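PDB 3HAZ: proline dehydrogenase from Bradyrhizobium japonicum USDA 110, which probably oxidizes proline to glutamate in two steps, with an FAD-dependent proline dehydrogenase and an NAD-dependent aldehyde dehydrogenase of the semialdehyde joined in one chain. Local coordinates for residues A[175-178]-A[179-183]; A[162-165]-A[166-170]; A[209-212]-A[213-217]; A[804-807]-A[808-812]. One frame throughout, in Å; residues are numbered along the deposited sequence.

In the fold
Contacts 2, 1, 3 and 4 follow one another along the chain in that order, each within one helix. Contact 2 lies in the last part of helix 151-168, which runs into strand 170-172 at the edge of the parallel sheet of the FAD-binding barrel. Contact 1, on helix 175-182, has its centre 14 Å from that of contact 2 and touches it through Val170, and 12 Å from that of contact 3, where Ile175 packs on Ala213 of helix 204-223. Contact 1 thus lies between contacts 2 and 3, which do not meet. Contact 4, in the aldehyde dehydrogenase part, comes near contact 3 without touching it, the nearest atoms about 6 Å apart.

Contact 1. Residues A[175-178]-A[179-183]; sequences IEQA and LERGK
Four backbone bonds join residues 175-178 to 179-182 in the i to i+4 pattern of an alpha helix. Leu179 N to Ile175 O is the straightest, 2.8 Å with an angle of 169° at the hydrogen; Gly182 N to Ala178 O, at 2.9 Å, is more bent. The apolar contact is Ile175 with Leu179: CG1 of Ile175 lies anti to its own N (chi1 -169°) and meets Leu179 CD1 at 3.8 Å. The pair faces inward, on Met196 and Phe194 of strand 193-196 and on helix 204-223. Elsewhere Gln177 and Arg181 run side by side, and Arg181 NH1 comes within 3.4 Å of Gln177 CG. The amide and guanidinium planes stand 74° apart, and Gln177 OE1 lies in the guanidinium plane at its edge, 3.5 Å from Arg181 NH1. Their polar ends are held by residues before the helix: Gln177 OE1 takes the N-H of Glu173, and Arg181 NE gives a bond to Leu171 O. A charged pair closes the segment, a salt bridge with a weak hydrogen bond from Lys183 NZ to Glu180 OE1 at 3.2 Å. This is a short amphipathic helix, its aliphatic i to i+4 pair packed against the proline dehydrogenase barrel.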
loop_
_atom_site.group_PDB
_atom_site.type_symbol
_atom_site.label_atom_id
_atom_site.label_comp_id
_atom_site.label_asym_id
_atom_site.label_seq_id
_atom_site.Cartn_x
_atom_site.Cartn_y
_atom_site.Cartn_z
ATOM N N ILE A 175 -57.256 27.439 4.558
ATOM C CA ILE A 175 -57.470 26.951 3.200
ATOM C C ILE A 175 -58.256 27.995 2.395
ATOM O O ILE A 175 -57.951 28.245 1.226
ATOM C CB ILE A 175 -58.143 25.537 3.172
ATOM C CG1 ILE A 175 -58.111 24.928 1.765
ATOM C CG2 ILE A 175 -59.585 25.601 3.651
ATOM C CD1 ILE A 175 -56.725 24.861 1.133
ATOM N N GLU A 176 -59.238 28.633 3.032
ATOM C CA GLU A 176 -60.058 29.646 2.355
ATOM C C GLU A 176 -59.203 30.756 1.759
ATOM O O GLU A 176 -59.469 31.236 0.659
ATOM C CB GLU A 176 -61.099 30.267 3.303
ATOM C CG GLU A 176 -62.178 29.315 3.782
ATOM C CD GLU A 176 -61.739 28.498 4.987
ATOM O OE1 GLU A 176 -60.633 28.754 5.512
ATOM O OE2 GLU A 176 -62.499 27.599 5.410
ATOM N N GLN A 177 -58.181 31.171 2.498
ATOM C CA GLN A 177 -57.327 32.265 2.058
ATOM C C GLN A 177 -56.485 31.810 0.868
ATOM O O GLN A 177 -56.338 32.532 -0.116
ATOM C CB GLN A 177 -56.435 32.720 3.215
ATOM C CG GLN A 177 -55.338 33.716 2.851
ATOM C CD GLN A 177 -54.782 34.421 4.090
ATOM O OE1 GLN A 177 -53.627 34.209 4.482
ATOM N NE2 GLN A 177 -55.623 35.241 4.733
ATOM N N ALA A 178 -55.943 30.599 0.969
ATOM C CA ALA A 178 -55.163 30.019 -0.118
ATOM C C ALA A 178 -55.998 29.933 -1.389
ATOM O O ALA A 178 -55.557 30.349 -2.452
ATOM C CB ALA A 178 -54.653 28.636 0.270
ATOM N N LEU A 179 -57.205 29.388 -1.261
ATOM C CA LEU A 179 -58.103 29.196 -2.391
ATOM C C LEU A 179 -58.510 30.517 -3.039
ATOM O O LEU A 179 -58.569 30.621 -4.263
ATOM C CB LEU A 179 -59.346 28.410 -1.957
ATOM C CG LEU A 179 -59.104 26.933 -1.646
ATOM C CD1 LEU A 179 -60.336 26.323 -0.992
ATOM C CD2 LEU A 179 -58.696 26.151 -2.921
ATOM N N GLU A 180 -58.802 31.523 -2.220
ATOM C CA GLU A 180 -59.136 32.840 -2.757
ATOM C C GLU A 180 -57.941 33.412 -3.521
ATOM O O GLU A 180 -58.093 34.008 -4.593
ATOM C CB GLU A 180 -59.575 33.802 -1.639
ATOM C CG GLU A 180 -60.157 35.115 -2.152
ATOM C CD GLU A 180 -61.423 34.921 -2.978
ATOM O OE1 GLU A 180 -62.182 33.957 -2.716
ATOM O OE2 GLU A 180 -61.650 35.733 -3.896
ATOM N N ARG A 181 -56.748 33.215 -2.974
ATOM C CA ARG A 181 -55.544 33.739 -3.601
ATOM C C ARG A 181 -55.244 33.035 -4.918
ATOM O O ARG A 181 -54.664 33.625 -5.829
ATOM C CB ARG A 181 -54.340 33.619 -2.666
ATOM C CG ARG A 181 -53.143 34.437 -3.120
ATOM C CD ARG A 181 -51.869 34.040 -2.387
ATOM N NE ARG A 181 -52.090 33.862 -0.953
ATOM C CZ ARG A 181 -52.283 34.855 -0.091
ATOM N NH1 ARG A 181 -52.465 34.590 1.197
ATOM N NH2 ARG A 181 -52.295 36.113 -0.513
ATOM N N GLY A 182 -55.646 31.773 -5.020
ATOM C CA GLY A 182 -55.318 30.980 -6.191
ATOM C C GLY A 182 -56.340 31.059 -7.308
ATOM O O GLY A 182 -56.154 30.452 -8.360
ATOM N N LYS A 183 -57.420 31.808 -7.093
ATOM C CA LYS A 183 -58.480 31.895 -8.096
ATOM C C LYS A 183 -58.046 32.590 -9.390
ATOM O O LYS A 183 -57.126 33.416 -9.382
ATOM C CB LYS A 183 -59.734 32.554 -7.519
ATOM C CG LYS A 183 -60.490 31.652 -6.555
ATOM C CD LYS A 183 -61.979 31.961 -6.531
ATOM C CE LYS A 183 -62.262 33.339 -5.964
ATOM N NZ LYS A 183 -63.688 33.465 -5.549
#

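Contact 2. Residues A[162-165]-A[166-170]; sequences MRLM and GNHFV
Met165 and Phe169 meet because the methionine folds back on itself: CG lies anti to the carbonyl carbon (chi1 -68°), and further bends at chi2 and chi3 turn SD and CE toward the aromatic ring. Phe169 takes a similar first torsion, and the two side chains then cross at a slant. The methyl CE sits over one face of the ring, 4.2 Å from the Phe169 centroid and 19° off the ring normal, a CH-pi contact displaced toward the rim. SD approaches more obliquely and comes within 3.9 Å of Phe169 CE2, a Met-aromatic contact. At the edge of the same ring, in its plane, lies the carbonyl oxygen of Leu164.

One residue earlier in each segment, Leu164 CD2 reaches the edge of the His168 imidazole, 3.6 Å from ND1. The histidine meets His421 edge-to-face.

The backbone bonds weaken toward Phe169. Gly166 N to Met162 O and His168 N to Leu164 O, the latter 2.9 Å, are sound bonds, while Phe169 N to Met165 O is weak at 3.4 Å. Asn167 N bonds mainly to Arg163 O, at 2.9 Å, with a weak second bond to Leu164 O.

Met165 packs on Met78 and Leu85 of helix 71-85, and Phe169 on Tyr455 and Leu456 of helix 452-463. Val170 then pairs through its backbone with Pro445 and Gly447. The arrangement is an i to i+4 Met-aromatic contact late in helix 151-168, which leads into strand 170-172, paired with strand 440-448 of the parallel barrel sheet.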
loop_
_atom_site.group_PDB
_atom_site.type_symbol
_atom_site.label_atom_id
_atom_site.label_comp_id
_atom_site.label_asym_id
_atom_site.label_seq_id
_atom_site.Cartn_x
_atom_site.Cartn_y
_atom_site.Cartn_z
ATOM N N MET A 162 -38.502 34.769 -2.120
ATOM C CA MET A 162 -39.807 35.420 -2.113
ATOM C C MET A 162 -40.525 35.282 -3.457
ATOM O O MET A 162 -41.735 35.046 -3.487
ATOM C CB MET A 162 -39.693 36.891 -1.695
ATOM C CG MET A 162 -39.425 37.060 -0.197
ATOM S SD MET A 162 -39.030 38.751 0.302
ATOM C CE MET A 162 -40.616 39.561 0.076
ATOM N N ARG A 163 -39.801 35.419 -4.567
ATOM C CA ARG A 163 -40.458 35.215 -5.855
ATOM C C ARG A 163 -40.820 33.748 -6.076
ATOM O O ARG A 163 -41.832 33.441 -6.711
ATOM C CB ARG A 163 -39.678 35.812 -7.044
ATOM C CG ARG A 163 -38.166 35.726 -6.970
ATOM C CD ARG A 163 -37.525 36.718 -7.944
ATOM N NE ARG A 163 -36.063 36.695 -7.889
ATOM C CZ ARG A 163 -35.323 37.518 -7.148
ATOM N NH1 ARG A 163 -34.000 37.420 -7.159
ATOM N NH2 ARG A 163 -35.906 38.441 -6.395
ATOM N N LEU A 164 -40.020 32.837 -5.530
ATOM C CA LEU A 164 -40.336 31.422 -5.679
ATOM C C LEU A 164 -41.591 31.062 -4.882
ATOM O O LEU A 164 -42.491 30.387 -5.389
ATOM C CB LEU A 164 -39.143 30.537 -5.280
ATOM C CG LEU A 164 -37.927 30.597 -6.213
ATOM C CD1 LEU A 164 -36.720 29.918 -5.583
ATOM C CD2 LEU A 164 -38.232 30.002 -7.591
ATOM N N MET A 165 -41.650 31.522 -3.635
ATOM C CA MET A 165 -42.785 31.227 -2.772
ATOM C C MET A 165 -44.056 31.859 -3.320
ATOM O O MET A 165 -45.139 31.279 -3.242
ATOM C CB MET A 165 -42.532 31.730 -1.341
ATOM C CG MET A 165 -41.428 30.981 -0.598
ATOM S SD MET A 165 -41.707 29.211 -0.638
ATOM C CE MET A 165 -43.255 29.095 0.250
ATOM N N GLY A 166 -43.922 33.062 -3.864
ATOM C CA GLY A 166 -45.078 33.792 -4.351
ATOM C C GLY A 166 -45.578 33.249 -5.680
ATOM O O GLY A 166 -46.769 33.304 -5.972
ATOM N N ASN A 167 -44.668 32.718 -6.490
ATOM C CA ASN A 167 -45.039 32.258 -7.830
ATOM C C ASN A 167 -45.417 30.786 -7.909
ATOM O O ASN A 167 -46.234 30.401 -8.738
ATOM C CB ASN A 167 -43.923 32.555 -8.836
ATOM C CG ASN A 167 -43.760 34.040 -9.099
ATOM O OD1 ASN A 167 -44.703 34.813 -8.943
ATOM N ND2 ASN A 167 -42.561 34.446 -9.494
ATOM N N HIS A 168 -44.834 29.967 -7.041
ATOM C CA HIS A 168 -44.946 28.517 -7.196
ATOM C C HIS A 168 -45.734 27.818 -6.098
ATOM O O HIS A 168 -45.933 26.606 -6.146
ATOM C CB HIS A 168 -43.559 27.896 -7.355
ATOM C CG HIS A 168 -42.813 28.423 -8.540
ATOM N ND1 HIS A 168 -41.451 28.627 -8.537
ATOM C CD2 HIS A 168 -43.252 28.819 -9.758
ATOM C CE1 HIS A 168 -41.080 29.109 -9.710
ATOM N NE2 HIS A 168 -42.155 29.243 -10.466
ATOM N N PHE A 169 -46.188 28.585 -5.116
ATOM C CA PHE A 169 -47.023 28.029 -4.067
ATOM C C PHE A 169 -48.293 28.855 -3.959
ATOM O O PHE A 169 -48.266 30.059 -4.184
ATOM C CB PHE A 169 -46.273 28.024 -2.736
ATOM C CG PHE A 169 -45.078 27.116 -2.721
ATOM C CD1 PHE A 169 -45.143 25.880 -2.101
ATOM C CD2 PHE A 169 -43.899 27.492 -3.335
ATOM C CE1 PHE A 169 -44.052 25.033 -2.094
ATOM C CE2 PHE A 169 -42.800 26.652 -3.325
ATOM C CZ PHE A 169 -42.882 25.415 -2.704
ATOM N N VAL A 170 -49.400 28.194 -3.642
ATOM C CA VAL A 170 -50.659 28.870 -3.367
ATOM C C VAL A 170 -50.981 28.684 -1.880
ATOM O O VAL A 170 -51.505 27.645 -1.472
ATOM C CB VAL A 170 -51.802 28.299 -4.228
ATOM C CG1 VAL A 170 -53.122 28.947 -3.844
ATOM C CG2 VAL A 170 -51.506 28.504 -5.728
#

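Contact 3. Residues A[209-212]-A[213-217]; sequences RYFD and AYASA
Tyr214 and Tyr210 are linked chiefly through the backbone of the earlier tyrosine: Tyr214 CD2 lies 3.2 Å from Tyr210 O, the ring set obliquely to that oxygen. With CG anti to the carbonyl carbon (chi1 -70°), the Tyr214 ring projects outward from the helix and leans back toward the preceding turn. Apolar contacts between the side chains themselves are loose, Tyr210 CB to Tyr214 CE2 at 4.4 Å and Phe211 CE2 to Ala215 CB at 4.5 Å.

Hydrogen bonding is regular. Ala213, Tyr214, Ala215 and Ser216 each give their N-H to the carbonyl four residues back, and Tyr214 N to Tyr210 O is nearly straight, 2.9 Å at 170°.

Polar ends find partners outside the helix turn. Asp451 receives both the Tyr210 hydroxyl and the Arg209 guanidinium, whose CZ lies over one face of the Tyr210 ring, 4.1 Å above its plane and displaced toward the rim; Tyr214 OH bonds to Lys239 N just past strand 235-238.

Tyr214 and Ala217 face Met196 of strand 193-196. Phe211 instead meets Leu266 of helix 252-272. This is the helix of a beta-alpha-beta crossover between strands 193-196 and 235-238, an outer element of the FAD-binding TIM-type barrel.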
loop_
_atom_site.group_PDB
_atom_site.type_symbol
_atom_site.label_atom_id
_atom_site.label_comp_id
_atom_site.label_asym_id
_atom_site.label_seq_id
_atom_site.Cartn_x
_atom_site.Cartn_y
_atom_site.Cartn_z
ATOM N N ARG A 209 -60.079 18.597 9.424
ATOM C CA ARG A 209 -59.647 19.829 8.779
ATOM C C ARG A 209 -59.194 19.540 7.353
ATOM O O ARG A 209 -59.550 20.257 6.425
ATOM C CB ARG A 209 -58.510 20.478 9.566
ATOM C CG ARG A 209 -57.905 21.674 8.862
ATOM C CD ARG A 209 -56.988 22.447 9.790
ATOM N NE ARG A 209 -55.844 21.646 10.208
ATOM C CZ ARG A 209 -54.770 21.442 9.455
ATOM N NH1 ARG A 209 -54.699 21.975 8.238
ATOM N NH2 ARG A 209 -53.772 20.703 9.916
ATOM N N TYR A 210 -58.402 18.485 7.185
ATOM C CA TYR A 210 -57.914 18.123 5.858
ATOM C C TYR A 210 -59.055 17.702 4.952
ATOM O O TYR A 210 -59.087 18.079 3.782
ATOM C CB TYR A 210 -56.875 16.997 5.931
ATOM C CG TYR A 210 -55.537 17.425 6.475
ATOM C CD1 TYR A 210 -54.846 18.485 5.902
ATOM C CD2 TYR A 210 -54.955 16.760 7.557
ATOM C CE1 TYR A 210 -53.614 18.881 6.390
ATOM C CE2 TYR A 210 -53.721 17.142 8.049
ATOM C CZ TYR A 210 -53.054 18.205 7.458
ATOM O OH TYR A 210 -51.826 18.593 7.938
ATOM N N PHE A 211 -59.977 16.902 5.487
ATOM C CA PHE A 211 -61.185 16.546 4.744
ATOM C C PHE A 211 -61.902 17.805 4.261
ATOM O O PHE A 211 -62.239 17.920 3.085
ATOM C CB PHE A 211 -62.142 15.690 5.586
ATOM C CG PHE A 211 -63.452 15.409 4.904
ATOM C CD1 PHE A 211 -63.640 14.237 4.189
ATOM C CD2 PHE A 211 -64.489 16.333 4.954
ATOM C CE1 PHE A 211 -64.848 13.988 3.544
ATOM C CE2 PHE A 211 -65.696 16.089 4.315
ATOM C CZ PHE A 211 -65.877 14.917 3.606
ATOM N N ASP A 212 -62.130 18.745 5.176
ATOM C CA ASP A 212 -62.817 19.991 4.841
ATOM C C ASP A 212 -62.052 20.792 3.788
ATOM O O ASP A 212 -62.647 21.331 2.858
ATOM C CB ASP A 212 -63.037 20.844 6.094
ATOM C CG ASP A 212 -64.019 20.214 7.067
ATOM O OD1 ASP A 212 -64.770 19.302 6.663
ATOM O OD2 ASP A 212 -64.038 20.632 8.243
ATOM N N ALA A 213 -60.734 20.870 3.938
ATOM C CA ALA A 213 -59.908 21.578 2.960
ATOM C C ALA A 213 -60.038 20.977 1.558
ATOM O O ALA A 213 -60.201 21.708 0.572
ATOM C CB ALA A 213 -58.439 21.612 3.404
ATOM N N TYR A 214 -59.963 19.651 1.467
ATOM C CA TYR A 214 -60.154 18.980 0.182
ATOM C C TYR A 214 -61.536 19.304 -0.379
ATOM O O TYR A 214 -61.676 19.623 -1.556
ATOM C CB TYR A 214 -60.047 17.459 0.322
ATOM C CG TYR A 214 -58.666 16.907 0.615
ATOM C CD1 TYR A 214 -57.547 17.351 -0.079
ATOM C CD2 TYR A 214 -58.495 15.896 1.561
ATOM C CE1 TYR A 214 -56.278 16.821 0.189
ATOM C CE2 TYR A 214 -57.242 15.360 1.833
ATOM C CZ TYR A 214 -56.138 15.828 1.149
ATOM O OH TYR A 214 -54.902 15.290 1.419
ATOM N N ALA A 215 -62.553 19.182 0.474
ATOM C CA ALA A 215 -63.930 19.440 0.074
ATOM C C ALA A 215 -64.046 20.849 -0.472
ATOM O O ALA A 215 -64.632 21.065 -1.527
ATOM C CB ALA A 215 -64.881 19.237 1.253
ATOM N N SER A 216 -63.468 21.807 0.249
ATOM C CA SER A 216 -63.459 23.198 -0.192
ATOM C C SER A 216 -62.696 23.376 -1.504
ATOM O O SER A 216 -63.117 24.151 -2.367
ATOM C CB SER A 216 -62.868 24.116 0.888
ATOM O OG SER A 216 -63.716 24.196 2.026
ATOM N N ALA A 217 -61.577 22.667 -1.658
ATOM C CA ALA A 217 -60.762 22.794 -2.869
ATOM C C ALA A 217 -61.520 22.273 -4.093
ATOM O O ALA A 217 -61.498 22.874 -5.168
ATOM C CB ALA A 217 -59.416 22.047 -2.703
#

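Contact 4. Residues A[804-807]-A[808-812]; sequences EDVA and DRMIE
Glu804 and Asp808 are joined by a water: Glu804 O accepts from it at 2.6 Å, and it accepts the N-H of Asp808, 3.1 Å from Asp808 N, so this i to i+4 link runs through solvent.

Asp805 repeats the scheme: a second water donates weakly to its carbonyl and takes the N-H of Arg809. The same carbonyl is bonded by Asn119 ND2, and the carboxylate of Asp805 forms a salt bridge with Lys112.

At Val806 direct contact begins. Met810 N meets Val806 O at 3.0 Å. The two side chains lie alongside and point the same way; Met810 is extended beyond CG (chi3 -176°), which carries its CE to 3.6 Å from Val806 CG2. Met810 packs further on Val802 and on Val778 of helix 775-787.

Ala807 gives its carbonyl to Ile811 N at 2.8 Å. Ile811 CG1 also lies close to that oxygen, at 3.1 Å, and its CD1 stands 4.3 Å from Ala807 CB. Both residues rest on strand 891-897, whose Arg896 makes a salt bridge with Asp808. On the following turn Arg809 NE bonds Glu812 OE1 at 3.1 Å as part of a salt bridge.

The whole is the early part of helix 804-819, with two waters bridging i to i+4 backbone pairs; the helix follows directly on strand 797-803 and packs against the mixed sheet of the aldehyde dehydrogenase part that contains strands 797-803 and 891-897.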
loop_
_atom_site.group_PDB
_atom_site.type_symbol
_atom_site.label_atom_id
_atom_site.label_comp_id
_atom_site.label_asym_id
_atom_site.label_seq_id
_atom_site.Cartn_x
_atom_site.Cartn_y
_atom_site.Cartn_z
ATOM N N GLU A 804 -42.869 29.243 24.040
ATOM C CA GLU A 804 -44.241 29.719 24.206
ATOM C C GLU A 804 -44.965 30.007 22.893
ATOM O O GLU A 804 -46.170 29.778 22.788
ATOM C CB GLU A 804 -44.278 30.944 25.124
ATOM C CG GLU A 804 -43.514 32.139 24.586
ATOM C CD GLU A 804 -43.389 33.248 25.611
ATOM O OE1 GLU A 804 -43.977 33.109 26.706
ATOM O OE2 GLU A 804 -42.703 34.255 25.323
ATOM N N ASP A 805 -44.237 30.499 21.892
ATOM C CA ASP A 805 -44.847 30.820 20.599
ATOM C C ASP A 805 -45.474 29.617 19.890
ATOM O O ASP A 805 -46.346 29.782 19.042
ATOM C CB ASP A 805 -43.846 31.506 19.666
ATOM C CG ASP A 805 -43.708 32.986 19.951
ATOM O OD1 ASP A 805 -44.547 33.536 20.705
ATOM O OD2 ASP A 805 -42.760 33.599 19.419
ATOM N N VAL A 806 -45.037 28.407 20.226
ATOM C CA VAL A 806 -45.602 27.234 19.567
ATOM C C VAL A 806 -46.238 26.256 20.557
ATOM O O VAL A 806 -46.667 25.165 20.172
ATOM C CB VAL A 806 -44.549 26.508 18.688
ATOM C CG1 VAL A 806 -44.130 27.395 17.509
ATOM C CG2 VAL A 806 -43.334 26.095 19.521
ATOM N N ALA A 807 -46.316 26.659 21.824
ATOM C CA ALA A 807 -46.729 25.746 22.888
ATOM C C ALA A 807 -48.144 25.237 22.698
ATOM O O ALA A 807 -48.396 24.051 22.871
ATOM C CB ALA A 807 -46.579 26.406 24.272
ATOM N N ASP A 808 -49.064 26.134 22.336
ATOM C CA ASP A 808 -50.479 25.786 22.235
ATOM C C ASP A 808 -50.721 24.746 21.145
ATOM O O ASP A 808 -51.472 23.787 21.332
ATOM C CB ASP A 808 -51.333 27.038 21.963
ATOM C CG ASP A 808 -51.435 27.960 23.178
ATOM O OD1 ASP A 808 -51.369 27.463 24.323
ATOM O OD2 ASP A 808 -51.583 29.184 22.984
ATOM N N ARG A 809 -50.097 24.952 19.997
ATOM C CA ARG A 809 -50.227 24.016 18.883
ATOM C C ARG A 809 -49.539 22.692 19.205
ATOM O O ARG A 809 -50.116 21.619 19.032
ATOM C CB ARG A 809 -49.651 24.630 17.603
ATOM C CG ARG A 809 -49.495 23.650 16.442
ATOM C CD ARG A 809 -50.829 23.023 16.076
ATOM N NE ARG A 809 -51.895 24.023 15.980
ATOM C CZ ARG A 809 -52.036 24.887 14.980
ATOM N NH1 ARG A 809 -53.044 25.755 14.991
ATOM N NH2 ARG A 809 -51.173 24.894 13.971
ATOM N N MET A 810 -48.310 22.756 19.694
ATOM C CA MET A 810 -47.591 21.524 20.024
ATOM C C MET A 810 -48.298 20.695 21.102
ATOM O O MET A 810 -48.438 19.477 20.971
ATOM C CB MET A 810 -46.143 21.828 20.397
ATOM C CG MET A 810 -45.285 22.179 19.169
ATOM S SD MET A 810 -43.541 22.339 19.564
ATOM C CE MET A 810 -42.854 22.866 17.985
ATOM N N ILE A 811 -48.775 21.361 22.148
ATOM C CA ILE A 811 -49.461 20.675 23.235
ATOM C C ILE A 811 -50.763 20.043 22.744
ATOM O O ILE A 811 -51.063 18.887 23.047
ATOM C CB ILE A 811 -49.744 21.638 24.409
ATOM C CG1 ILE A 811 -48.442 21.958 25.153
ATOM C CG2 ILE A 811 -50.784 21.046 25.355
ATOM C CD1 ILE A 811 -48.566 23.102 26.153
ATOM N N GLU A 812 -51.528 20.813 21.981
ATOM C CA GLU A 812 -52.771 20.341 21.387
ATOM C C GLU A 812 -52.547 19.142 20.447
ATOM O O GLU A 812 -53.371 18.225 20.376
ATOM C CB GLU A 812 -53.449 21.501 20.641
ATOM C CG GLU A 812 -54.381 21.089 19.519
ATOM C CD GLU A 812 -54.799 22.268 18.639
ATOM O OE1 GLU A 812 -53.972 22.756 17.826
ATOM O OE2 GLU A 812 -55.962 22.704 18.764
HETATM O O HOH W 1 -48.473 29.118 21.694
HETATM O O HOH W 2 -48.847 27.563 19.250
#